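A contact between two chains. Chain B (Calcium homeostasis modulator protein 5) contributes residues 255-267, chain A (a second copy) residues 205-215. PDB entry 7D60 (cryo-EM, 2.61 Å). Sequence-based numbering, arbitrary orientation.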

# COMPACT_ATOMS: atom_id res chain seq x y z
N PRO B 255 9.06 -17.70 60.45
CA PRO B 255 9.17 -16.48 61.26
C PRO B 255 8.63 -15.26 60.52
O PRO B 255 9.05 -14.95 59.40
CB PRO B 255 10.67 -16.35 61.52
CG PRO B 255 11.32 -17.11 60.42
CD PRO B 255 10.37 -18.18 59.98
N MET B 256 7.70 -14.57 61.16
CA MET B 256 7.05 -13.37 60.66
C MET B 256 7.14 -12.30 61.74
O MET B 256 7.31 -12.63 62.92
CB MET B 256 5.58 -13.64 60.30
CG MET B 256 5.38 -14.58 59.14
SD MET B 256 6.06 -13.94 57.60
CE MET B 256 4.81 -12.75 57.17
N PRO B 257 7.05 -11.02 61.37
CA PRO B 257 6.99 -9.97 62.40
C PRO B 257 5.70 -10.06 63.20
O PRO B 257 4.66 -10.48 62.71
CB PRO B 257 7.05 -8.67 61.59
CG PRO B 257 6.88 -9.05 60.18
CD PRO B 257 7.31 -10.46 60.04
N THR B 258 5.79 -9.65 64.47
CA THR B 258 4.66 -9.75 65.37
C THR B 258 3.62 -8.68 65.05
O THR B 258 3.81 -7.83 64.18
CB THR B 258 5.12 -9.61 66.82
OG1 THR B 258 5.85 -8.39 66.98
CG2 THR B 258 6.02 -10.77 67.20
N PHE B 259 2.51 -8.72 65.79
CA PHE B 259 1.45 -7.74 65.56
C PHE B 259 1.85 -6.36 66.05
O PHE B 259 1.44 -5.35 65.47
CB PHE B 259 0.16 -8.18 66.23
CG PHE B 259 -1.01 -7.31 65.90
CD1 PHE B 259 -1.53 -7.27 64.62
CD2 PHE B 259 -1.59 -6.52 66.88
CE1 PHE B 259 -2.60 -6.46 64.31
CE2 PHE B 259 -2.66 -5.71 66.58
CZ PHE B 259 -3.17 -5.68 65.29
N ALA B 260 2.66 -6.29 67.11
CA ALA B 260 3.10 -4.99 67.61
C ALA B 260 4.12 -4.34 66.69
O ALA B 260 4.27 -3.12 66.71
CB ALA B 260 3.68 -5.15 69.01
N ALA B 261 4.83 -5.13 65.88
CA ALA B 261 5.77 -4.56 64.92
C ALA B 261 5.09 -4.17 63.62
O ALA B 261 5.58 -3.27 62.93
CB ALA B 261 6.90 -5.54 64.64
N TRP B 262 4.00 -4.83 63.26
CA TRP B 262 3.24 -4.45 62.07
C TRP B 262 2.54 -3.12 62.28
O TRP B 262 2.46 -2.30 61.36
CB TRP B 262 2.22 -5.52 61.72
CG TRP B 262 2.68 -6.68 60.90
CD1 TRP B 262 2.70 -7.98 61.28
CD2 TRP B 262 3.11 -6.66 59.54
NE1 TRP B 262 3.15 -8.77 60.27
CE2 TRP B 262 3.40 -7.98 59.18
CE3 TRP B 262 3.29 -5.65 58.60
CZ2 TRP B 262 3.87 -8.32 57.92
CZ3 TRP B 262 3.75 -5.99 57.35
CH2 TRP B 262 4.03 -7.31 57.02
N GLU B 263 2.00 -2.89 63.48
CA GLU B 263 1.25 -1.67 63.74
C GLU B 263 2.15 -0.48 64.03
O GLU B 263 1.75 0.66 63.79
CB GLU B 263 0.28 -1.88 64.90
CG GLU B 263 -0.72 -2.99 64.70
CD GLU B 263 -1.61 -2.79 63.48
OE1 GLU B 263 -2.50 -1.92 63.53
OE2 GLU B 263 -1.42 -3.52 62.47
N ALA B 264 3.36 -0.72 64.54
CA ALA B 264 4.27 0.38 64.81
C ALA B 264 4.89 0.92 63.53
O ALA B 264 5.25 2.10 63.47
CB ALA B 264 5.37 -0.06 65.78
N ALA B 265 5.02 0.09 62.51
CA ALA B 265 5.58 0.52 61.23
C ALA B 265 4.55 1.16 60.32
O ALA B 265 4.89 1.52 59.19
CB ALA B 265 6.21 -0.67 60.51
N SER B 266 3.31 1.32 60.77
CA SER B 266 2.24 1.91 59.97
C SER B 266 1.80 3.27 60.50
O SER B 266 0.74 3.76 60.11
CB SER B 266 1.05 0.97 59.90
OG SER B 266 1.27 -0.08 58.98
N GLU B 267 2.58 3.89 61.36
CA GLU B 267 2.19 5.17 61.94
C GLU B 267 2.49 6.31 60.97
O GLU B 267 2.92 6.11 59.83
CB GLU B 267 2.90 5.38 63.27
CG GLU B 267 2.41 4.47 64.36
CD GLU B 267 3.08 4.74 65.68
OE1 GLU B 267 3.86 5.70 65.76
OE2 GLU B 267 2.81 3.99 66.64
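Chain A (205-215) SKVSYLQLSFW

A flat aromatic ring offers a large surface for packing, while a carboxylate can accept hydrogen bonds through both of its oxygens. The contact between two copies of Calcium homeostasis modulator protein 5 shows both features. Chain B presents a short helix beginning at F259(B), preceded by T258(B) at the N-cap position. Chain A approaches first as a loop, extended at V207(A) and S208(A) (phi/psi -118/161° and -85/-169°), and then forms a helix that includes Q211(A) to W215(A) and continues later in the chain. The two helices run neither parallel nor antiparallel: their N-to-C directions differ by 110°, and their axes come no closer than 9.1 Å. The backbones come nearest at three pairs, with the CA atoms of W262(B) and Q211(A) 6.4 Å apart, those of E263(B) and S208(A) 6.2 Å, and those of S266(B) and L210(A) 6.3 Å.

W262(B) has the most surface covered, 99 Å², and its CA-to-CB bond points toward chain A. Q211(A), second with 73 Å², lies over one face of the indole. Its chi1 and chi2 are both t, so the side chain is extended and its aliphatic part passes across the ring; Q211(A) CG stands 3.9 Å from the centroid of the five-membered ring of W262(B), only 7° off the normal, a well-centred CH-pi contact. Farther along, Q211(A) OE1 meets the edge of the neighbouring F259(B) ring, 3.6 Å from F259(B) CD1, while Q211(A) NE2 is hydrogen-bonded elsewhere in the structure. The same glutamine thus touches two aromatic side chains three residues apart in sequence.

L210(A), with 66 Å² covered, packs near the six-membered ring of W262(B). L210(A) CG is 4.2 Å from W262(B) CZ3, and L210(A) CD2 is 4.3 Å from A265(B) CB; L210(A) CB also lies 3.4 Å from S266(B) OG. One turn further along chain A, F214(A) CB is 4.3 Å from W262(B) CH2, and F214(A) CE2 reaches M256(B) CE at 3.6 Å.

The hydrogen bonds of the contact lie at S208(A), in the extended part of chain A. S208(A) OG donates a very short hydrogen bond to E263(B) OE1, 2.5 Å, and S208(A) N donates a weak one to E263(B) OE2 at 3.3 Å. One carboxylate therefore engages both the hydroxyl and the backbone of a single serine.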

# COMPACT_ATOMS: atom_id res chain seq x y z
N SER A 205 -11.24 -2.04 60.24
CA SER A 205 -10.44 -3.21 59.93
C SER A 205 -9.58 -3.61 61.12
O SER A 205 -9.26 -2.80 61.98
CB SER A 205 -9.57 -2.93 58.71
OG SER A 205 -8.52 -3.87 58.61
N LYS A 206 -9.23 -4.90 61.16
CA LYS A 206 -8.45 -5.43 62.27
C LYS A 206 -6.95 -5.20 62.10
O LYS A 206 -6.22 -5.23 63.10
CB LYS A 206 -8.71 -6.92 62.43
CG LYS A 206 -10.11 -7.25 62.90
CD LYS A 206 -10.33 -6.73 64.30
CE LYS A 206 -11.55 -7.37 64.92
NZ LYS A 206 -12.51 -6.34 65.42
N VAL A 207 -6.49 -4.98 60.88
CA VAL A 207 -5.08 -4.80 60.60
C VAL A 207 -4.88 -3.40 60.03
O VAL A 207 -5.81 -2.75 59.56
CB VAL A 207 -4.54 -5.87 59.63
CG1 VAL A 207 -4.72 -7.24 60.23
CG2 VAL A 207 -5.25 -5.80 58.31
N SER A 208 -3.64 -2.93 60.07
CA SER A 208 -3.29 -1.63 59.54
C SER A 208 -3.01 -1.74 58.05
O SER A 208 -3.28 -2.77 57.43
CB SER A 208 -2.12 -1.04 60.30
OG SER A 208 -2.56 -0.45 61.51
N TYR A 209 -2.48 -0.68 57.45
CA TYR A 209 -2.35 -0.64 56.00
C TYR A 209 -1.27 -1.58 55.48
O TYR A 209 -1.42 -2.15 54.40
CB TYR A 209 -2.06 0.79 55.53
CG TYR A 209 -1.83 0.89 54.05
CD1 TYR A 209 -2.90 0.83 53.16
CD2 TYR A 209 -0.54 1.01 53.52
CE1 TYR A 209 -2.70 0.90 51.80
CE2 TYR A 209 -0.33 1.06 52.16
CZ TYR A 209 -1.42 1.02 51.31
OH TYR A 209 -1.22 1.09 49.95
N LEU A 210 -0.19 -1.76 56.24
CA LEU A 210 0.93 -2.53 55.74
C LEU A 210 0.67 -4.03 55.82
O LEU A 210 1.06 -4.78 54.93
CB LEU A 210 2.19 -2.16 56.51
CG LEU A 210 3.50 -2.13 55.75
CD1 LEU A 210 3.40 -1.21 54.56
CD2 LEU A 210 4.61 -1.68 56.66
N GLN A 211 -0.00 -4.47 56.88
CA GLN A 211 -0.34 -5.88 57.01
C GLN A 211 -1.46 -6.28 56.06
O GLN A 211 -1.52 -7.43 55.63
CB GLN A 211 -0.73 -6.20 58.45
CG GLN A 211 -0.59 -7.64 58.81
CD GLN A 211 -0.88 -7.90 60.26
OE1 GLN A 211 -1.16 -6.98 61.02
NE2 GLN A 211 -0.81 -9.16 60.66
N LEU A 212 -2.35 -5.35 55.72
CA LEU A 212 -3.38 -5.62 54.74
C LEU A 212 -2.82 -5.71 53.33
O LEU A 212 -3.42 -6.38 52.48
CB LEU A 212 -4.46 -4.54 54.81
CG LEU A 212 -5.77 -4.76 54.06
CD1 LEU A 212 -6.64 -5.74 54.79
CD2 LEU A 212 -6.48 -3.45 53.87
N SER A 213 -1.69 -5.08 53.07
CA SER A 213 -1.06 -5.18 51.76
C SER A 213 -0.34 -6.51 51.57
O SER A 213 -0.23 -6.99 50.44
CB SER A 213 -0.09 -4.02 51.56
OG SER A 213 0.40 -4.00 50.24
N PHE A 214 0.15 -7.10 52.65
CA PHE A 214 0.72 -8.44 52.58
C PHE A 214 -0.35 -9.50 52.48
O PHE A 214 -0.16 -10.50 51.78
CB PHE A 214 1.61 -8.71 53.79
CG PHE A 214 2.16 -10.09 53.84
CD1 PHE A 214 3.13 -10.49 52.94
CD2 PHE A 214 1.69 -11.01 54.75
CE1 PHE A 214 3.63 -11.77 52.96
CE2 PHE A 214 2.18 -12.29 54.77
CZ PHE A 214 3.15 -12.67 53.88
N TRP A 215 -1.47 -9.30 53.17
CA TRP A 215 -2.60 -10.23 53.14
C TRP A 215 -3.19 -10.34 51.74
O TRP A 215 -3.58 -11.43 51.32
CB TRP A 215 -3.63 -9.75 54.16
CG TRP A 215 -4.79 -10.64 54.49
CD1 TRP A 215 -5.10 -11.84 53.93
CD2 TRP A 215 -5.80 -10.37 55.46
NE1 TRP A 215 -6.25 -12.33 54.49
CE2 TRP A 215 -6.69 -11.45 55.44
CE3 TRP A 215 -6.04 -9.32 56.35
CZ2 TRP A 215 -7.80 -11.52 56.27
CZ3 TRP A 215 -7.13 -9.39 57.17
CH2 TRP A 215 -8.00 -10.47 57.13